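Methylcobalamin\: coenzyme M methyltransferase (PDB 4AY7) probably transfers a methyl group from a methylated corrinoid to coenzyme M in methanogenesis, using a zinc ion. Local coordinates at residues T39-M45 and L65-N69; E76-P81 and V148-G153; S215-P221 and C248-I254. All coordinates share one frame; numbering follows the deposited sequence.

Interaction 1 (T39-M45 and L65-N69); sequences TGIVELM and LALAN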
loop_
_atom_site.group_PDB
_atom_site.type_symbol
_atom_site.label_atom_id
_atom_site.label_comp_id
_atom_site.label_asym_id
_atom_site.label_seq_id
_atom_site.Cartn_x
_atom_site.Cartn_y
_atom_site.Cartn_z
ATOM N N THR A 39 -1.513 2.921 8.311
ATOM C CA THR A 39 -1.922 2.590 9.686
ATOM C C THR A 39 -1.998 3.779 10.694
ATOM O O THR A 39 -2.163 3.595 11.900
ATOM C CB THR A 39 -0.895 1.579 10.217
ATOM O OG1 THR A 39 0.423 2.149 10.146
ATOM C CG2 THR A 39 -0.942 0.278 9.361
ATOM N N GLY A 40 -1.834 4.997 10.218
ATOM C CA GLY A 40 -1.891 6.176 11.107
ATOM C C GLY A 40 -3.310 6.486 11.566
ATOM O O GLY A 40 -4.191 6.684 10.726
ATOM N N ILE A 41 -3.516 6.549 12.896
ATOM C CA ILE A 41 -4.863 6.810 13.470
ATOM C C ILE A 41 -4.723 7.893 14.510
ATOM O O ILE A 41 -3.712 7.948 15.220
ATOM C CB ILE A 41 -5.590 5.524 13.945
ATOM C CG1 ILE A 41 -4.894 4.890 15.146
ATOM C CG2 ILE A 41 -5.643 4.487 12.825
ATOM C CD1 ILE A 41 -5.641 3.738 15.797
ATOM N N VAL A 42 -5.693 8.789 14.517
ATOM C CA VAL A 42 -5.671 9.961 15.382
ATOM C C VAL A 42 -5.529 9.574 16.838
ATOM O O VAL A 42 -4.854 10.275 17.558
ATOM C CB VAL A 42 -6.905 10.869 15.155
ATOM C CG1 VAL A 42 -6.935 12.063 16.118
ATOM C CG2 VAL A 42 -6.957 11.335 13.701
ATOM N N GLU A 43 -6.186 8.507 17.288
ATOM C CA GLU A 43 -6.090 8.057 18.704
ATOM C C GLU A 43 -4.610 7.864 19.085
ATOM O O GLU A 43 -4.171 8.302 20.171
ATOM C CB GLU A 43 -6.900 6.800 18.987
ATOM C CG GLU A 43 -6.743 6.263 20.435
ATOM C CD GLU A 43 -7.773 5.191 20.882
ATOM O OE1 GLU A 43 -8.725 4.804 20.125
ATOM O OE2 GLU A 43 -7.620 4.745 22.061
ATOM N N LEU A 44 -3.837 7.272 18.190
ATOM C CA LEU A 44 -2.423 6.953 18.459
ATOM C C LEU A 44 -1.563 8.218 18.251
ATOM O O LEU A 44 -0.632 8.486 19.044
ATOM C CB LEU A 44 -1.934 5.762 17.626
ATOM C CG LEU A 44 -2.550 4.439 18.112
ATOM C CD1 LEU A 44 -2.001 3.276 17.321
ATOM C CD2 LEU A 44 -2.384 4.253 19.642
ATOM N N MET A 45 -1.946 9.061 17.289
ATOM C CA MET A 45 -1.244 10.360 17.126
ATOM C C MET A 45 -1.293 11.083 18.464
ATOM O O MET A 45 -0.280 11.578 18.886
ATOM C CB MET A 45 -1.886 11.272 16.086
ATOM C CG MET A 45 -1.788 10.730 14.669
ATOM S SD MET A 45 -2.750 11.838 13.641
ATOM C CE MET A 45 -3.109 10.813 12.176
ATOM N N LEU A 65 4.868 6.923 15.425
ATOM C CA LEU A 65 3.487 6.611 15.132
ATOM C C LEU A 65 3.293 5.210 14.512
ATOM O O LEU A 65 2.221 4.521 14.779
ATOM C CB LEU A 65 2.902 7.599 14.211
ATOM C CG LEU A 65 1.459 7.496 13.816
ATOM C CD1 LEU A 65 0.517 7.597 15.051
ATOM C CD2 LEU A 65 1.239 8.597 12.797
ATOM N N ALA A 66 4.266 4.786 13.674
ATOM C CA ALA A 66 4.175 3.433 13.043
ATOM C C ALA A 66 4.253 2.318 14.065
ATOM O O ALA A 66 3.505 1.286 14.035
ATOM C CB ALA A 66 5.316 3.236 12.055
ATOM N N LEU A 67 5.189 2.509 14.976
ATOM C CA LEU A 67 5.441 1.514 15.964
ATOM C C LEU A 67 4.234 1.428 16.886
ATOM O O LEU A 67 3.950 0.360 17.412
ATOM C CB LEU A 67 6.685 1.830 16.788
ATOM C CG LEU A 67 8.023 1.526 16.124
ATOM C CD1 LEU A 67 8.547 0.105 16.365
ATOM C CD2 LEU A 67 7.857 1.692 14.632
ATOM N N ALA A 68 3.539 2.554 17.069
ATOM C CA ALA A 68 2.427 2.637 17.996
ATOM C C ALA A 68 1.285 1.763 17.523
ATOM O O ALA A 68 0.637 1.136 18.386
ATOM C CB ALA A 68 1.987 4.106 18.233
ATOM N N ASN A 69 1.048 1.676 16.199
ATOM C CA ASN A 69 0.005 0.805 15.658
ATOM C C ASN A 69 0.569 -0.588 15.332
ATOM O O ASN A 69 0.100 -1.274 14.364
ATOM C CB ASN A 69 -0.708 1.399 14.402
ATOM C CG ASN A 69 -2.085 0.752 14.159
ATOM O OD1 ASN A 69 -2.417 -0.237 14.837
ATOM N ND2 ASN A 69 -2.900 1.305 13.246
HETATM O O HOH W 1 2.305 0.333 11.432
HETATM O O HOH W 2 -1.111 4.861 14.241
HETATM O O HOH W 3 0.625 3.734 12.295
#

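Interaction 2 (E76-P81 and V148-G153); sequences EAVRLP and VPIVGG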
loop_
_atom_site.group_PDB
_atom_site.type_symbol
_atom_site.label_atom_id
_atom_site.label_comp_id
_atom_site.label_asym_id
_atom_site.label_seq_id
_atom_site.Cartn_x
_atom_site.Cartn_y
_atom_site.Cartn_z
ATOM N N GLU A 76 0.690 -7.360 13.122
ATOM C CA GLU A 76 1.918 -8.133 13.075
ATOM C C GLU A 76 2.870 -7.669 12.018
ATOM O O GLU A 76 3.623 -8.453 11.495
ATOM C CB GLU A 76 1.528 -9.602 12.920
ATOM C CG GLU A 76 0.800 -10.077 14.181
ATOM C CD GLU A 76 0.261 -11.517 14.124
ATOM O OE1 GLU A 76 -0.014 -12.083 13.032
ATOM O OE2 GLU A 76 0.167 -12.112 15.233
ATOM N N ALA A 77 2.933 -6.354 11.787
ATOM C CA ALA A 77 3.928 -5.751 10.881
ATOM C C ALA A 77 3.971 -4.275 11.229
ATOM O O ALA A 77 3.097 -3.786 11.931
ATOM C CB ALA A 77 3.534 -5.907 9.429
ATOM N N VAL A 78 4.998 -3.582 10.791
ATOM C CA VAL A 78 5.029 -2.104 10.938
ATOM C C VAL A 78 5.004 -1.561 9.544
ATOM O O VAL A 78 5.887 -1.927 8.749
ATOM C CB VAL A 78 6.289 -1.612 11.647
ATOM C CG1 VAL A 78 6.278 -0.057 11.776
ATOM C CG2 VAL A 78 6.393 -2.230 13.041
ATOM N N ARG A 79 4.070 -0.661 9.244
ATOM C CA ARG A 79 3.849 -0.135 7.893
ATOM C C ARG A 79 4.088 1.409 7.953
ATOM O O ARG A 79 3.565 2.104 8.827
ATOM C CB ARG A 79 2.419 -0.339 7.490
ATOM C CG ARG A 79 2.124 -0.366 5.998
ATOM C CD ARG A 79 1.924 0.932 5.406
ATOM N NE ARG A 79 1.349 0.972 4.069
ATOM C CZ ARG A 79 1.132 2.132 3.484
ATOM N NH1 ARG A 79 1.420 3.276 4.112
ATOM N NH2 ARG A 79 0.594 2.208 2.285
ATOM N N LEU A 80 4.804 1.882 6.965
ATOM C CA LEU A 80 5.055 3.317 6.756
ATOM C C LEU A 80 5.211 3.619 5.287
ATOM O O LEU A 80 5.492 2.710 4.497
ATOM C CB LEU A 80 6.299 3.739 7.531
ATOM C CG LEU A 80 7.675 3.323 7.085
ATOM C CD1 LEU A 80 8.705 4.135 7.852
ATOM C CD2 LEU A 80 7.974 1.841 7.352
ATOM N N PRO A 81 5.076 4.897 4.890
ATOM C CA PRO A 81 4.637 6.047 5.640
ATOM C C PRO A 81 3.117 6.141 5.632
ATOM O O PRO A 81 2.446 5.073 5.703
ATOM C CB PRO A 81 5.296 7.215 4.873
ATOM C CG PRO A 81 5.255 6.763 3.443
ATOM C CD PRO A 81 5.418 5.253 3.495
ATOM N N VAL A 148 10.303 -8.867 13.276
ATOM C CA VAL A 148 9.081 -8.192 12.898
ATOM C C VAL A 148 9.254 -7.650 11.511
ATOM O O VAL A 148 10.279 -6.986 11.236
ATOM C CB VAL A 148 8.812 -7.052 13.851
ATOM C CG1 VAL A 148 7.550 -6.300 13.468
ATOM C CG2 VAL A 148 8.686 -7.600 15.247
ATOM N N PRO A 149 8.274 -7.866 10.648
ATOM C CA PRO A 149 8.418 -7.375 9.284
ATOM C C PRO A 149 8.061 -5.870 9.152
ATOM O O PRO A 149 7.187 -5.397 9.831
ATOM C CB PRO A 149 7.418 -8.231 8.521
ATOM C CG PRO A 149 6.305 -8.458 9.472
ATOM C CD PRO A 149 6.980 -8.565 10.841
ATOM N N ILE A 150 8.703 -5.179 8.223
ATOM C CA ILE A 150 8.495 -3.788 7.922
ATOM C C ILE A 150 7.963 -3.753 6.531
ATOM O O ILE A 150 8.565 -4.298 5.630
ATOM C CB ILE A 150 9.789 -2.953 7.993
ATOM C CG1 ILE A 150 10.379 -3.037 9.386
ATOM C CG2 ILE A 150 9.523 -1.488 7.573
ATOM C CD1 ILE A 150 11.685 -2.271 9.525
ATOM N N VAL A 151 6.761 -3.208 6.406
ATOM C CA VAL A 151 6.129 -2.985 5.128
ATOM C C VAL A 151 6.307 -1.502 4.662
ATOM O O VAL A 151 5.905 -0.571 5.336
ATOM C CB VAL A 151 4.643 -3.268 5.237
ATOM C CG1 VAL A 151 4.038 -3.052 3.865
ATOM C CG2 VAL A 151 4.401 -4.720 5.724
ATOM N N GLY A 152 6.962 -1.321 3.537
ATOM C CA GLY A 152 7.094 -0.071 2.903
ATOM C C GLY A 152 5.997 0.175 1.906
ATOM O O GLY A 152 5.915 -0.477 0.897
ATOM N N GLY A 153 5.227 1.219 2.157
ATOM C CA GLY A 153 4.149 1.627 1.290
ATOM C C GLY A 153 4.528 2.739 0.375
ATOM O O GLY A 153 5.350 3.628 0.749
#

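Interaction 3 (S215-P221 and C248-I254); sequences SPDLMSP and CGNVNPI. With ZN (zinc ion), chain C.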
loop_
_atom_site.group_PDB
_atom_site.type_symbol
_atom_site.label_atom_id
_atom_site.label_comp_id
_atom_site.label_asym_id
_atom_site.label_seq_id
_atom_site.Cartn_x
_atom_site.Cartn_y
_atom_site.Cartn_z
ATOM N N SER A 215 -7.399 1.670 -11.126
ATOM C CA SER A 215 -8.751 1.191 -10.868
ATOM C C SER A 215 -9.668 1.351 -12.067
ATOM O O SER A 215 -9.579 2.323 -12.776
ATOM C CB SER A 215 -9.327 1.916 -9.670
ATOM O OG SER A 215 -10.670 1.521 -9.409
ATOM N N PRO A 216 -10.517 0.343 -12.349
ATOM C CA PRO A 216 -11.544 0.500 -13.356
ATOM C C PRO A 216 -12.431 1.704 -13.054
ATOM O O PRO A 216 -13.143 2.173 -13.927
ATOM C CB PRO A 216 -12.349 -0.822 -13.224
ATOM C CG PRO A 216 -11.302 -1.790 -12.778
ATOM C CD PRO A 216 -10.596 -0.981 -11.713
ATOM N N ASP A 217 -12.442 2.201 -11.819
ATOM C CA ASP A 217 -13.211 3.391 -11.547
ATOM C C ASP A 217 -12.632 4.602 -12.286
ATOM O O ASP A 217 -13.376 5.549 -12.513
ATOM C CB ASP A 217 -13.251 3.713 -10.062
ATOM C CG ASP A 217 -13.997 2.664 -9.251
ATOM O OD1 ASP A 217 -15.035 2.198 -9.740
ATOM O OD2 ASP A 217 -13.557 2.306 -8.128
ATOM N N LEU A 218 -11.331 4.577 -12.634
ATOM C CA LEU A 218 -10.613 5.727 -13.260
ATOM C C LEU A 218 -10.094 5.375 -14.671
ATOM O O LEU A 218 -10.170 6.223 -15.545
ATOM C CB LEU A 218 -9.448 6.182 -12.376
ATOM C CG LEU A 218 -9.890 6.779 -11.015
ATOM C CD1 LEU A 218 -8.837 6.861 -9.898
ATOM C CD2 LEU A 218 -10.515 8.127 -11.284
ATOM N N MET A 219 -9.530 4.174 -14.871
ATOM C CA MET A 219 -9.022 3.740 -16.205
ATOM C C MET A 219 -9.758 2.468 -16.652
ATOM O O MET A 219 -9.923 1.559 -15.852
ATOM C CB MET A 219 -7.509 3.441 -16.128
ATOM C CG MET A 219 -6.633 4.634 -15.827
ATOM S SD MET A 219 -6.462 5.813 -17.200
ATOM C CE MET A 219 -5.777 4.735 -18.491
ATOM N N SER A 220 -10.161 2.404 -17.918
ATOM C CA SER A 220 -10.781 1.255 -18.482
ATOM C C SER A 220 -9.930 -0.005 -18.296
ATOM O O SER A 220 -8.698 0.058 -18.463
ATOM C CB SER A 220 -11.009 1.435 -19.987
ATOM O OG SER A 220 -9.794 1.349 -20.732
ATOM N N PRO A 221 -10.587 -1.150 -18.073
ATOM C CA PRO A 221 -9.929 -2.443 -18.030
ATOM C C PRO A 221 -9.132 -2.740 -19.289
ATOM O O PRO A 221 -8.020 -3.280 -19.226
ATOM C CB PRO A 221 -11.098 -3.439 -17.860
ATOM C CG PRO A 221 -12.170 -2.590 -17.150
ATOM C CD PRO A 221 -12.012 -1.217 -17.701
ATOM N N CYS A 248 -7.591 0.163 -5.334
ATOM C CA CYS A 248 -8.827 0.451 -4.618
ATOM C C CYS A 248 -9.950 0.255 -5.626
ATOM O O CYS A 248 -9.748 0.403 -6.828
ATOM C CB CYS A 248 -8.924 1.957 -4.228
ATOM S SG CYS A 248 -7.439 2.709 -3.560
ATOM N N GLY A 249 -11.150 0.083 -5.126
ATOM C CA GLY A 249 -12.316 0.207 -5.991
ATOM C C GLY A 249 -12.838 -1.146 -6.472
ATOM O O GLY A 249 -12.405 -2.188 -5.996
ATOM N N ASN A 250 -13.785 -1.080 -7.414
ATOM C CA ASN A 250 -14.439 -2.266 -8.030
ATOM C C ASN A 250 -13.459 -2.869 -9.069
ATOM O O ASN A 250 -13.606 -2.643 -10.257
ATOM C CB ASN A 250 -15.743 -1.786 -8.715
ATOM C CG ASN A 250 -16.543 -0.809 -7.835
ATOM O OD1 ASN A 250 -17.218 -1.234 -6.907
ATOM N ND2 ASN A 250 -16.425 0.500 -8.091
ATOM N N VAL A 251 -12.439 -3.573 -8.589
ATOM C CA VAL A 251 -11.414 -4.164 -9.428
ATOM C C VAL A 251 -11.801 -5.525 -10.022
ATOM O O VAL A 251 -10.972 -6.083 -10.678
ATOM C CB VAL A 251 -10.055 -4.346 -8.690
ATOM C CG1 VAL A 251 -9.453 -3.020 -8.327
ATOM C CG2 VAL A 251 -10.167 -5.200 -7.425
ATOM N N ASN A 252 -13.015 -6.079 -9.826
ATOM C CA ASN A 252 -13.282 -7.395 -10.430
ATOM C C ASN A 252 -12.978 -7.507 -11.939
ATOM O O ASN A 252 -12.513 -8.569 -12.395
ATOM C CB ASN A 252 -14.688 -7.885 -10.166
ATOM C CG ASN A 252 -14.845 -8.421 -8.754
ATOM O OD1 ASN A 252 -13.904 -8.931 -8.181
ATOM N ND2 ASN A 252 -15.972 -8.167 -8.158
ATOM N N PRO A 253 -13.199 -6.417 -12.712
ATOM C CA PRO A 253 -12.984 -6.561 -14.183
ATOM C C PRO A 253 -11.517 -6.666 -14.593
ATOM O O PRO A 253 -11.233 -7.083 -15.707
ATOM C CB PRO A 253 -13.648 -5.335 -14.770
ATOM C CG PRO A 253 -14.577 -4.816 -13.684
ATOM C CD PRO A 253 -14.013 -5.231 -12.367
ATOM N N ILE A 254 -10.621 -6.493 -13.633
ATOM C CA ILE A 254 -9.209 -6.647 -13.827
ATOM C C ILE A 254 -8.513 -7.497 -12.812
ATOM O O ILE A 254 -7.303 -7.660 -12.902
ATOM C CB ILE A 254 -8.461 -5.238 -13.802
ATOM C CG1 ILE A 254 -8.558 -4.501 -12.436
ATOM C CG2 ILE A 254 -8.898 -4.368 -14.993
ATOM C CD1 ILE A 254 -7.583 -3.322 -12.303
HETATM ZN ZN ZN C . -7.922 1.272 -1.689
#

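Interaction 1 (T39-M45 and L65-N69)
Beside the coenzyme M site of this TIM-barrel enzyme, the loop at T39 meets helix 59-71 at N69. T39 follows Q38, a coenzyme M-binding residue. N69 ND2 gives T39 O a hydrogen bond of 2.8 Å. The bond is nearly straight, with an angle of 174° at the hydrogen. It falls on a lone pair in the carbonyl plane, and T39 O lies in the amide plane of N69. CG of N69 stands anti to the backbone N (chi1 -159°), which carries the amide across to the loop. OD1 of the same amide is bonded to S73. L44 packs alongside, with its CD1 3.6 Å from N69 CA. L65 pushes CD1 against the first turn of helix 42-48, 3.6 Å from M45 N. M45 CG touches that same methyl. One water links T39 O to I41 N, and another links T39 OG1 to L65 O. An alanine here has no amide, so T39 O is likely to be left without its straight donor from the helix, and the tie between loop and helix would be weaker. The contact thus joins one directed amide bond to apolar packing, and waters bridge T39 to the backbone of the helix.

Interaction 2 (E76-P81 and V148-G153)
V148 opens the contact with a light touch, its CG1 lying 4.3 Å from V78 CG2. Its carbonyl O accepts a hydrogen bond from R141. P149 comes closer. P149 CG sits 3.4 Å from E76 O and also touches the methyl of A77. The carbonyl of P149 takes the first cross-strand bond, V78 N to P149 O, at 3.0 Å. I150 then turns its side chain to the same sheet face as V78 and L80. I150 CG2 meets L80 CD2 at 3.7 Å. CG of L80 is wedged between its own backbone N and carbonyl carbon (chi1 72°), and this brings the CD2 branch over to the isoleucine. Helix 130-144 covers both residues. Strands 78-80 and 150-155 run parallel, with an angle of 18° between the short segments. They are neighbouring strands of the TIM barrel, and 206-210 follows on the far side of 150-155. V151 bonds through both of its backbone polar atoms. V151 N donates to V78 O at 2.8 Å. V151 O accepts from L80 N at 3.1 Å, nearly in line with the C=O bond. The V151 side chain faces the other way, with CB against R79 CG and CG2 against A77 CB. G152 passes a CA-H...O contact to L80 O, and its backbone also bonds to strand 206-210. G153 N closes the pairing, donating to L80 O at 2.8 Å with an angle of 173°. G153 CA lies 3.7 Å above one face of the R79 guanidinium, offset toward its rim. A beta carbon on G153 would run into R79 CZ. R79 NE is bonded to V36 O, and the R79 side chain packs on Q38, a coenzyme M-binding residue.

Interaction 3 (S215-P221 and C248-I254)
S215 holds OG anti to its own backbone N (chi1 178°), which sets the hydroxyl beside C248 O. D217 turns CG to the side of its backbone N (chi1 -66°), and its carboxylate faces N250. S215 OG donates to C248 O at 3.0 Å, somewhat out of the carbonyl plane. S215 OG also accepts from D217 N at 3.1 Å, forming an ST turn. One hydroxyl thus joins the two segments and shapes its own loop. N250 ND2 donates to D217 OD1 at 2.7 Å. The bond falls on the syn lone pair of D217 OD1, which lies in the amide plane of N250. The carboxylate and amide planes stand 84° apart, so the two groups cross at about a right angle. A weak bond of 3.5 Å adds N250 N to D217 OD2. N250 is the centre of an inverse gamma turn. D217 OD2 also lies 3.2 Å from G249 CA. A beta carbon on G249 would clash with OD2 and with S215 OG, and the backbone angles there call for glycine in any case. These loops follow adjacent barrel strands, 206-210 and 242-246, and the second carries a zinc ligand. C248 SG binds the zinc ion at 2.4 Å, with H246 and C325 as the other protein ligands. S215 is therefore a second-shell residue, bonded to the carbonyl of a first-shell cysteine. Further along the two segments the contact is apolar. The P216 ring meets the end of I254, with P216 CD 3.9 Å from I254 CD1. P216 CG also touches N250 O. P221 CB meets I254 CG2 at 3.7 Å, and P221 CG rests on P253 CB. P221 starts helix 221-238, where S220 OG caps S223 N.

In the fold
The three contacts follow one another along the chain, all within one TIM barrel of the URO-D family. Interactions 1 and 2 are neighbours, with centres 12 Å apart. Strand 78-80 is the next element after helix 59-71, and A66 and L67 pack on V78. Interaction 3 lies across the chain's centre, 30 Å from interaction 1 and 26 Å from interaction 2 between centres, and touches neither. Strand 206-210 stands between strands 150-155 and 242-246 in the parallel sheet. Interactions 1 and 2 both lie close to the coenzyme M-binding residue Q38, while interaction 3 holds a zinc ligand. Yet the R79 side chain is about 9 Å from the zinc ion, consistent with one active site.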